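Local coordinates for protein Rho guanine nucleotide exchange factor 3 (Mus musculus, PDB 2Z0Q) that acts as a guanine nucleotide exchange factor for the small GTPases RhoA and RhoB, represented here by its DH-PH fragment, at residues 309-314 and 336-341; 231-236 and 250-255; 272-277 and 315-320. All blocks are in the same frame, centred on the assembly; numbering follows the deposited sequence.

Coming from the N terminus through the helical DH part, the chain first closes interaction 2, a short hairpin contact in which residues 250-255 return beside 231-236. Interaction 3 opens next at 272-277, but interaction 1 opens at 309-314 before residues 315-320 close interaction 3; interaction 1 is completed last, by 336-341, so the two loops cross rather than nest. All three lie in the PH domain. Interaction 1 ties its C-terminal helix to the sheet, interaction 2 pairs two strands, and interaction 3 joins the loop and short strand of 272-277 to the hairpin loop at 315-320. Trp337 and Cys340 touch Cys234, linking interactions 1 and 2, while Leu255 beside Ile276 links 2 and 3.

Interaction 1. Residues 309-314 and 336-341; sequences NFFRVS and QWLNCI
Phe311 on strand 310-315 lays its ring against three side chains of helix 331-345, Trp337, Leu338 and Ile341, and gives up far more surface to the contact than any of them. Its CG is set between the backbone N and the carbonyl carbon (chi1 60°), and the bond from CA to CB already heads for the helix. At the far end of the ring, Phe311 CZ lies 3.8 Å from Trp337 CB. The Phe311 ring and the five-membered ring of Trp337 are tilted by only 28°, yet their centroids are 5.7 Å apart, so the two planes are slid past each other and barely overlap. Leu338 serves the root of the same side chain: its CD2 comes within 3.9 Å of Phe311 CB, the two side chains running past each other in opposite directions. Ile341 reaches the ring with its tip, CD1 standing 4.0 Å from Phe311 CE1. The same methyl is 4.4 Å from Val313 CG2, a looser touch two residues further along the strand. The interface has no hydrogen bond across it, and every residue that touches is buried. An alanine at Phe311 would probably open a gap beside Trp337 CB and Ile341 CD1, whose ring partners would be gone. The packing is that of the PH fold, in which the C-terminal helix covers one end of the curled sheet. Phe311 also meets Leu238 of strand 232-240 and Leu283 of strand 282-285, Trp337 continues onto Cys234 and Leu238, and Lys334 NZ bonds to Phe310 O, so the helix is seated among three strands.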
loop_
_atom_site.group_PDB
_atom_site.type_symbol
_atom_site.label_atom_id
_atom_site.label_comp_id
_atom_site.label_asym_id
_atom_site.label_seq_id
_atom_site.Cartn_x
_atom_site.Cartn_y
_atom_site.Cartn_z
ATOM N N ASN A 309 22.548 -2.115 6.156
ATOM C CA ASN A 309 21.233 -2.702 5.921
ATOM C C ASN A 309 21.209 -3.883 4.936
ATOM O O ASN A 309 20.291 -4.006 4.163
ATOM C CB ASN A 309 20.261 -1.619 5.447
ATOM C CG ASN A 309 20.070 -0.529 6.508
ATOM O OD1 ASN A 309 19.814 0.631 6.207
ATOM N ND2 ASN A 309 20.221 -0.918 7.749
ATOM N N PHE A 310 22.196 -4.771 5.030
ATOM C CA PHE A 310 22.264 -5.943 4.162
ATOM C C PHE A 310 21.871 -7.229 4.871
ATOM O O PHE A 310 21.939 -7.335 6.097
ATOM C CB PHE A 310 23.708 -6.161 3.655
ATOM C CG PHE A 310 24.035 -5.468 2.370
ATOM C CD1 PHE A 310 24.545 -4.160 2.364
ATOM C CD2 PHE A 310 23.881 -6.136 1.161
ATOM C CE1 PHE A 310 24.894 -3.538 1.164
ATOM C CE2 PHE A 310 24.220 -5.538 -0.025
ATOM C CZ PHE A 310 24.735 -4.224 -0.038
ATOM N N PHE A 311 21.421 -8.210 4.094
ATOM C CA PHE A 311 21.176 -9.549 4.653
ATOM C C PHE A 311 21.515 -10.515 3.531
ATOM O O PHE A 311 21.602 -10.109 2.374
ATOM C CB PHE A 311 19.746 -9.740 5.201
ATOM C CG PHE A 311 18.653 -9.555 4.183
ATOM C CD1 PHE A 311 18.146 -10.630 3.493
ATOM C CD2 PHE A 311 18.119 -8.288 3.947
ATOM C CE1 PHE A 311 17.091 -10.462 2.566
ATOM C CE2 PHE A 311 17.073 -8.112 3.035
ATOM C CZ PHE A 311 16.562 -9.174 2.358
ATOM N N ARG A 312 21.743 -11.768 3.885
ATOM C CA ARG A 312 22.119 -12.766 2.900
ATOM C C ARG A 312 21.088 -13.874 2.767
ATOM O O ARG A 312 20.543 -14.368 3.733
ATOM C CB ARG A 312 23.477 -13.395 3.290
ATOM C CG ARG A 312 24.086 -14.334 2.206
ATOM C CD ARG A 312 25.423 -14.989 2.632
ATOM N NE ARG A 312 26.349 -14.231 3.500
ATOM C CZ ARG A 312 27.279 -13.375 3.087
ATOM N NH1 ARG A 312 27.453 -13.082 1.812
ATOM N NH2 ARG A 312 28.128 -12.893 3.947
ATOM N N VAL A 313 20.819 -14.246 1.535
ATOM C CA VAL A 313 19.941 -15.349 1.269
ATOM C C VAL A 313 20.741 -16.329 0.418
ATOM O O VAL A 313 21.339 -15.934 -0.571
ATOM C CB VAL A 313 18.695 -14.928 0.475
ATOM C CG1 VAL A 313 17.976 -16.132 0.066
ATOM C CG2 VAL A 313 17.758 -14.029 1.342
ATOM N N SER A 314 20.759 -17.605 0.808
ATOM C CA SER A 314 21.498 -18.586 0.015
ATOM C C SER A 314 20.663 -19.865 -0.165
ATOM O O SER A 314 19.725 -20.165 0.598
ATOM C CB SER A 314 22.869 -18.857 0.664
ATOM O OG SER A 314 22.740 -19.635 1.821
ATOM N N GLN A 336 11.770 -5.676 8.266
ATOM C CA GLN A 336 10.536 -6.173 7.641
ATOM C C GLN A 336 10.839 -7.416 6.807
ATOM O O GLN A 336 10.146 -8.417 6.882
ATOM C CB GLN A 336 9.923 -5.091 6.735
ATOM C CG GLN A 336 9.541 -3.763 7.441
ATOM C CD GLN A 336 8.903 -2.747 6.472
ATOM O OE1 GLN A 336 9.544 -2.277 5.509
ATOM N NE2 GLN A 336 7.624 -2.411 6.723
ATOM N N TRP A 337 11.890 -7.332 5.993
ATOM C CA TRP A 337 12.317 -8.477 5.186
ATOM C C TRP A 337 12.721 -9.658 6.054
ATOM O O TRP A 337 12.321 -10.787 5.807
ATOM C CB TRP A 337 13.475 -8.079 4.264
ATOM C CG TRP A 337 12.998 -7.526 2.953
ATOM C CD1 TRP A 337 12.966 -6.216 2.563
ATOM C CD2 TRP A 337 12.449 -8.280 1.870
ATOM N NE1 TRP A 337 12.427 -6.117 1.291
ATOM C CE2 TRP A 337 12.106 -7.366 0.851
ATOM C CE3 TRP A 337 12.217 -9.640 1.661
ATOM C CZ2 TRP A 337 11.535 -7.780 -0.360
ATOM C CZ3 TRP A 337 11.649 -10.050 0.462
ATOM C CH2 TRP A 337 11.320 -9.116 -0.532
ATOM N N LEU A 338 13.550 -9.408 7.065
ATOM C CA LEU A 338 13.937 -10.501 7.953
ATOM C C LEU A 338 12.691 -11.136 8.607
ATOM O O LEU A 338 12.540 -12.363 8.620
ATOM C CB LEU A 338 14.892 -9.971 9.049
ATOM C CG LEU A 338 16.261 -9.449 8.627
ATOM C CD1 LEU A 338 17.094 -9.155 9.904
ATOM C CD2 LEU A 338 16.985 -10.489 7.791
ATOM N N ASN A 339 11.789 -10.296 9.137
ATOM C CA ASN A 339 10.574 -10.821 9.791
ATOM C C ASN A 339 9.736 -11.670 8.822
ATOM O O ASN A 339 9.358 -12.789 9.147
ATOM C CB ASN A 339 9.688 -9.679 10.333
ATOM C CG ASN A 339 10.370 -8.836 11.401
ATOM O OD1 ASN A 339 11.361 -9.242 12.020
ATOM N ND2 ASN A 339 9.814 -7.644 11.644
ATOM N N CYS A 340 9.472 -11.152 7.613
ATOM C CA CYS A 340 8.658 -11.903 6.647
ATOM C C CYS A 340 9.262 -13.213 6.184
ATOM O O CYS A 340 8.573 -14.206 6.058
ATOM C CB CYS A 340 8.321 -11.037 5.431
ATOM S SG CYS A 340 7.201 -9.695 5.831
ATOM N N ILE A 341 10.561 -13.222 5.898
ATOM C CA ILE A 341 11.170 -14.454 5.489
ATOM C C ILE A 341 11.129 -15.478 6.649
ATOM O O ILE A 341 10.813 -16.643 6.459
ATOM C CB ILE A 341 12.630 -14.222 5.047
ATOM C CG1 ILE A 341 12.639 -13.311 3.806
ATOM C CG2 ILE A 341 13.319 -15.593 4.737
ATOM C CD1 ILE A 341 14.038 -12.931 3.355
#

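Interaction 2. Residues 231-236 and 250-255; sequences VLCCHG and LFQEVL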
loop_
_atom_site.group_PDB
_atom_site.type_symbol
_atom_site.label_atom_id
_atom_site.label_comp_id
_atom_site.label_asym_id
_atom_site.label_seq_id
_atom_site.Cartn_x
_atom_site.Cartn_y
_atom_site.Cartn_z
ATOM N N VAL A 231 -0.541 -16.296 -2.047
ATOM C CA VAL A 231 -0.197 -15.197 -1.147
ATOM C C VAL A 231 1.178 -14.587 -1.412
ATOM O O VAL A 231 2.159 -15.312 -1.503
ATOM C CB VAL A 231 -0.252 -15.660 0.345
ATOM C CG1 VAL A 231 0.635 -16.866 0.551
ATOM C CG2 VAL A 231 0.157 -14.540 1.276
ATOM N N LEU A 232 1.235 -13.272 -1.572
ATOM C CA LEU A 232 2.527 -12.605 -1.715
ATOM C C LEU A 232 2.754 -11.997 -0.321
ATOM O O LEU A 232 2.140 -10.987 0.031
ATOM C CB LEU A 232 2.473 -11.514 -2.797
ATOM C CG LEU A 232 3.744 -10.830 -3.266
ATOM C CD1 LEU A 232 4.842 -11.913 -3.597
ATOM C CD2 LEU A 232 3.450 -9.970 -4.515
ATOM N N CYS A 233 3.622 -12.633 0.464
ATOM C CA CYS A 233 3.943 -12.176 1.816
ATOM C C CYS A 233 4.482 -10.757 1.806
ATOM O O CYS A 233 4.058 -9.908 2.599
ATOM C CB CYS A 233 4.937 -13.129 2.476
ATOM S SG CYS A 233 4.474 -14.875 2.490
ATOM N N CYS A 234 5.444 -10.479 0.928
ATOM C CA CYS A 234 5.971 -9.135 0.790
ATOM C C CYS A 234 6.808 -9.085 -0.487
ATOM O O CYS A 234 7.141 -10.137 -1.050
ATOM C CB CYS A 234 6.841 -8.728 1.992
ATOM S SG CYS A 234 8.426 -9.600 2.071
ATOM N N HIS A 235 7.104 -7.872 -0.955
ATOM C CA HIS A 235 7.933 -7.713 -2.152
ATOM C C HIS A 235 8.511 -6.303 -2.148
ATOM O O HIS A 235 8.010 -5.395 -1.449
ATOM C CB HIS A 235 7.092 -7.994 -3.445
ATOM C CG HIS A 235 6.112 -6.909 -3.785
ATOM N ND1 HIS A 235 6.432 -5.842 -4.595
ATOM C CD2 HIS A 235 4.851 -6.680 -3.338
ATOM C CE1 HIS A 235 5.415 -4.993 -4.626
ATOM N NE2 HIS A 235 4.444 -5.478 -3.868
ATOM N N GLY A 236 9.580 -6.085 -2.907
ATOM C CA GLY A 236 10.151 -4.769 -2.907
ATOM C C GLY A 236 11.509 -4.746 -3.587
ATOM O O GLY A 236 12.053 -5.795 -3.926
ATOM N N LEU A 250 8.551 -12.433 -2.192
ATOM C CA LEU A 250 8.442 -13.534 -1.276
ATOM C C LEU A 250 6.993 -14.067 -1.326
ATOM O O LEU A 250 6.086 -13.490 -0.722
ATOM C CB LEU A 250 8.752 -13.093 0.168
ATOM C CG LEU A 250 8.537 -14.233 1.191
ATOM C CD1 LEU A 250 9.511 -15.406 0.938
ATOM C CD2 LEU A 250 8.719 -13.677 2.584
ATOM N N PHE A 251 6.784 -15.141 -2.075
ATOM C CA PHE A 251 5.467 -15.780 -2.106
ATOM C C PHE A 251 5.507 -16.700 -0.870
ATOM O O PHE A 251 6.575 -16.946 -0.320
ATOM C CB PHE A 251 5.295 -16.587 -3.398
ATOM C CG PHE A 251 5.138 -15.724 -4.628
ATOM C CD1 PHE A 251 3.914 -15.103 -4.919
ATOM C CD2 PHE A 251 6.211 -15.533 -5.489
ATOM C CE1 PHE A 251 3.763 -14.301 -6.061
ATOM C CE2 PHE A 251 6.083 -14.739 -6.626
ATOM C CZ PHE A 251 4.847 -14.117 -6.919
ATOM N N GLN A 252 4.363 -17.227 -0.422
ATOM C CA GLN A 252 4.390 -18.034 0.791
ATOM C C GLN A 252 5.434 -19.137 0.830
ATOM O O GLN A 252 6.104 -19.336 1.847
ATOM C CB GLN A 252 3.020 -18.663 1.043
ATOM C CG GLN A 252 2.900 -19.341 2.413
ATOM C CD GLN A 252 2.912 -18.338 3.544
ATOM O OE1 GLN A 252 3.971 -17.953 4.033
ATOM N NE2 GLN A 252 1.715 -17.887 3.956
ATOM N N GLU A 253 5.597 -19.842 -0.282
ATOM C CA GLU A 253 6.520 -20.957 -0.306
ATOM C C GLU A 253 7.751 -20.804 -1.194
ATOM O O GLU A 253 8.561 -21.722 -1.270
ATOM C CB GLU A 253 5.758 -22.225 -0.715
ATOM C CG GLU A 253 4.611 -22.572 0.257
ATOM C CD GLU A 253 3.931 -23.871 -0.124
ATOM O OE1 GLU A 253 4.630 -24.901 -0.165
ATOM O OE2 GLU A 253 2.713 -23.863 -0.402
ATOM N N VAL A 254 7.889 -19.651 -1.834
ATOM C CA VAL A 254 9.026 -19.460 -2.740
ATOM C C VAL A 254 9.464 -18.008 -2.895
ATOM O O VAL A 254 8.640 -17.090 -2.985
ATOM C CB VAL A 254 8.713 -20.102 -4.146
ATOM C CG1 VAL A 254 7.525 -19.389 -4.786
ATOM C CG2 VAL A 254 9.972 -20.032 -5.100
ATOM N N LEU A 255 10.790 -17.805 -2.914
ATOM C CA LEU A 255 11.353 -16.473 -3.107
ATOM C C LEU A 255 11.732 -16.332 -4.590
ATOM O O LEU A 255 12.350 -17.224 -5.171
ATOM C CB LEU A 255 12.596 -16.292 -2.234
ATOM C CG LEU A 255 13.231 -14.889 -2.274
ATOM C CD1 LEU A 255 12.468 -13.968 -1.331
ATOM C CD2 LEU A 255 14.709 -14.936 -1.823
#
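Leu232 CG lies anti to its backbone N (chi1 -171°) and Phe251 CG anti to its carbonyl carbon (chi1 -71°); with these settings Leu232 CD1 sits over a face of the Phe251 ring. This is a CH-pi contact, with Leu232 CD1 lying 3.7 Å from the centroid of the Phe251 ring and only 19° off the ring normal. Val231 O approaches the edge of that ring and also takes the Gln252 N-H in a hydrogen bond of 3.1 Å. Phe251 CA adds a CA-H...O contact to the same oxygen, Val231 O, at 3.4 Å. Leu232 and Phe251 form an antiparallel non-hydrogen-bonded pair, but Cys234 and Leu250, next along, form a hydrogen-bonded one, and the register slips by one residue between them. This is a classic beta bulge: Cys233 and Cys234 both face Leu250, in the hairpin of strands 232-240 and 245-251 of the PH domain. Leu250 O is shared by two weak bonds, a bent one from Cys233 N at 2.9 Å and a straighter but long one from Cys234 N at 3.5 Å. The return bond, Leu250 N to Cys234 O, is short and fairly straight at 2.9 Å. On the side chains' level, Cys233 CB rests 3.8 Å from Leu250 CD2. Cys234 SG lies 4.0 Å from Leu250 CB. The two sides of the strand pair meet different parts of the protein. Leu232 and Phe251 pack on helix 180-213, through Glu206 and Tyr210 for the leucine and Cys207 and Lys211 for the phenylalanine, while Cys234 and Leu250 meet Cys340 of helix 331-345. His235, in the same strand, hydrogen-bonds to His247 and Glu206.

Interaction 3. Residues 272-277 and 315-320; sequences YRQPIP and FKNGSQ. With SO4 (sulfate ion), chain C; SO4 (sulfate ion), chain D.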
loop_
_atom_site.group_PDB
_atom_site.type_symbol
_atom_site.label_atom_id
_atom_site.label_comp_id
_atom_site.label_asym_id
_atom_site.label_seq_id
_atom_site.Cartn_x
_atom_site.Cartn_y
_atom_site.Cartn_z
ATOM N N TYR A 272 16.067 -13.312 -12.252
ATOM C CA TYR A 272 17.537 -13.147 -12.203
ATOM C C TYR A 272 18.275 -14.484 -11.979
ATOM O O TYR A 272 19.423 -14.664 -12.424
ATOM C CB TYR A 272 17.843 -12.144 -11.088
ATOM C CG TYR A 272 19.280 -11.715 -10.927
ATOM C CD1 TYR A 272 19.927 -11.017 -11.944
ATOM C CD2 TYR A 272 19.954 -11.904 -9.704
ATOM C CE1 TYR A 272 21.210 -10.498 -11.765
ATOM C CE2 TYR A 272 21.259 -11.375 -9.500
ATOM C CZ TYR A 272 21.866 -10.674 -10.540
ATOM O OH TYR A 272 23.084 -10.091 -10.378
ATOM N N ARG A 273 17.621 -15.403 -11.284
ATOM C CA ARG A 273 18.137 -16.740 -10.999
ATOM C C ARG A 273 16.915 -17.608 -10.869
ATOM O O ARG A 273 15.771 -17.120 -10.935
ATOM C CB ARG A 273 18.913 -16.780 -9.675
ATOM C CG ARG A 273 20.113 -15.874 -9.652
ATOM C CD ARG A 273 21.304 -16.484 -10.406
ATOM N NE ARG A 273 22.546 -15.757 -10.112
ATOM C CZ ARG A 273 22.928 -14.636 -10.711
ATOM N NH1 ARG A 273 22.172 -14.079 -11.658
ATOM N NH2 ARG A 273 24.097 -14.084 -10.387
ATOM N N GLN A 274 17.143 -18.887 -10.650
ATOM C CA GLN A 274 16.031 -19.803 -10.454
ATOM C C GLN A 274 15.405 -19.494 -9.100
ATOM O O GLN A 274 16.067 -19.012 -8.181
ATOM C CB GLN A 274 16.532 -21.227 -10.509
ATOM C CG GLN A 274 17.247 -21.454 -11.837
ATOM C CD GLN A 274 17.782 -22.849 -11.965
ATOM O OE1 GLN A 274 18.057 -23.503 -10.970
ATOM N NE2 GLN A 274 17.951 -23.311 -13.205
ATOM N N PRO A 275 14.101 -19.730 -8.974
ATOM C CA PRO A 275 13.422 -19.448 -7.702
ATOM C C PRO A 275 13.993 -20.277 -6.547
ATOM O O PRO A 275 14.438 -21.407 -6.759
ATOM C CB PRO A 275 11.963 -19.844 -7.990
ATOM C CG PRO A 275 11.836 -19.724 -9.467
ATOM C CD PRO A 275 13.159 -20.231 -9.991
ATOM N N ILE A 276 13.958 -19.717 -5.337
ATOM C CA ILE A 276 14.418 -20.403 -4.139
ATOM C C ILE A 276 13.232 -20.811 -3.237
ATOM O O ILE A 276 12.559 -19.960 -2.657
ATOM C CB ILE A 276 15.387 -19.494 -3.311
ATOM C CG1 ILE A 276 16.634 -19.180 -4.163
ATOM C CG2 ILE A 276 15.748 -20.164 -1.969
ATOM C CD1 ILE A 276 17.481 -18.098 -3.536
ATOM N N PRO A 277 12.974 -22.120 -3.103
ATOM C CA PRO A 277 11.867 -22.584 -2.247
ATOM C C PRO A 277 12.145 -22.118 -0.832
ATOM O O PRO A 277 13.292 -22.173 -0.388
ATOM C CB PRO A 277 11.935 -24.119 -2.363
ATOM C CG PRO A 277 12.590 -24.373 -3.652
ATOM C CD PRO A 277 13.639 -23.233 -3.777
ATOM N N PHE A 315 21.000 -20.592 -1.205
ATOM C CA PHE A 315 20.280 -21.777 -1.602
ATOM C C PHE A 315 21.269 -22.819 -2.114
ATOM O O PHE A 315 22.035 -22.592 -3.067
ATOM C CB PHE A 315 19.298 -21.342 -2.696
ATOM C CG PHE A 315 18.573 -22.461 -3.372
ATOM C CD1 PHE A 315 18.018 -23.487 -2.633
ATOM C CD2 PHE A 315 18.339 -22.409 -4.756
ATOM C CE1 PHE A 315 17.219 -24.469 -3.254
ATOM C CE2 PHE A 315 17.542 -23.381 -5.383
ATOM C CZ PHE A 315 16.981 -24.413 -4.619
ATOM N N LYS A 316 21.235 -23.977 -1.472
ATOM C CA LYS A 316 22.112 -25.071 -1.843
ATOM C C LYS A 316 21.368 -25.873 -2.905
ATOM O O LYS A 316 20.297 -26.398 -2.636
ATOM C CB LYS A 316 22.420 -25.909 -0.587
ATOM C CG LYS A 316 23.484 -26.893 -0.850
ATOM C CD LYS A 316 23.863 -27.748 0.338
ATOM C CE LYS A 316 24.881 -28.763 -0.177
ATOM N NZ LYS A 316 25.031 -29.812 0.805
ATOM N N ASN A 317 21.950 -25.978 -4.102
ATOM C CA ASN A 317 21.279 -26.655 -5.222
ATOM C C ASN A 317 22.339 -27.160 -6.196
ATOM O O ASN A 317 22.271 -26.900 -7.395
ATOM C CB ASN A 317 20.344 -25.629 -5.919
ATOM C CG ASN A 317 19.307 -26.270 -6.826
ATOM O OD1 ASN A 317 18.841 -27.368 -6.564
ATOM N ND2 ASN A 317 18.914 -25.553 -7.893
ATOM N N GLY A 318 23.336 -27.858 -5.660
ATOM C CA GLY A 318 24.411 -28.369 -6.490
ATOM C C GLY A 318 25.129 -27.313 -7.319
ATOM O O GLY A 318 25.577 -26.275 -6.784
ATOM N N SER A 319 25.239 -27.581 -8.626
ATOM C CA SER A 319 25.914 -26.697 -9.564
ATOM C C SER A 319 25.165 -25.385 -9.701
ATOM O O SER A 319 25.728 -24.390 -10.139
ATOM C CB SER A 319 26.058 -27.353 -10.970
ATOM O OG SER A 319 24.799 -27.575 -11.619
ATOM N N GLN A 320 23.893 -25.387 -9.331
ATOM C CA GLN A 320 23.093 -24.183 -9.450
ATOM C C GLN A 320 22.909 -23.480 -8.082
ATOM O O GLN A 320 22.015 -22.667 -7.935
ATOM C CB GLN A 320 21.720 -24.537 -10.044
ATOM C CG GLN A 320 21.728 -25.145 -11.459
ATOM C CD GLN A 320 22.075 -24.125 -12.556
ATOM O OE1 GLN A 320 23.254 -23.798 -12.780
ATOM N NE2 GLN A 320 21.044 -23.612 -13.235
HETATM S S SO4 C . 25.087 -11.239 -12.710
HETATM O O1 SO4 C . 26.182 -11.196 -13.739
HETATM O O2 SO4 C . 24.520 -9.848 -12.529
HETATM O O3 SO4 C . 23.996 -12.157 -13.183
HETATM O O4 SO4 C . 25.672 -11.778 -11.434
HETATM S S SO4 D . 24.779 -16.852 -7.752
HETATM O O1 SO4 D . 25.031 -17.943 -8.762
HETATM O O2 SO4 D . 25.321 -15.574 -8.310
HETATM O O3 SO4 D . 23.316 -16.685 -7.577
HETATM O O4 SO4 D . 25.410 -17.161 -6.438
HETATM O O HOH W 1 19.474 -22.368 -8.560
#
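The Phe315 ring is flanked on both faces: Ile276 CA lies over one, and on the opposite face Asn317 CB stands 3.6 Å above the plane, offset toward the rim. Phe315 CG is anti to its backbone N (chi1 172°), and from there the ring reaches Ile276 and Pro277. Ile276 CG1 touches Phe315 CD2 at 3.7 Å, its side chain sliding past the phenylalanine in the opposite direction. Pro277 crosses the aromatic side chain at about a right angle and brings CD to 3.6 Å from Phe315 CZ. A second flat pair sits nearby, the amides of Gln274 and Gln320, with planes 79° apart. Their nitrogens, Gln274 NE2 and Gln320 NE2, are 3.1 Å apart, but both are donors and no hydrogen bond joins them. Gln274 NE2 instead bonds to Glu219 O. Residues 317-320 make a type II' beta turn, closed by Gln320 N to Asn317 O with Gly318 at a positive phi, in the hairpin loop between strands 310-315 and 322-327 of the PH domain. One water ties this loop to Gln274, donating to Gln274 OE1 at 3.0 Å and to Gln320 O; its bond from Asn317 ND2 is weak. Beside this contact Tyr272 and Arg273 bind two sulfate ions, probably from the crystallisation liquor. Arg273 NH1 stands 3.4 Å above the Tyr272 ring, over its centre, and also bonds to Tyr272 O. The edge of the guanidinium meets both sulfates: NE gives its N-H to O3 of the chain D ion at 2.8 Å, NH1 bonds to the chain C ion, and NH2 reaches both. Tyr272 OH donates to O2 of the chain C ion, and Arg242 also bonds to this hydroxyl.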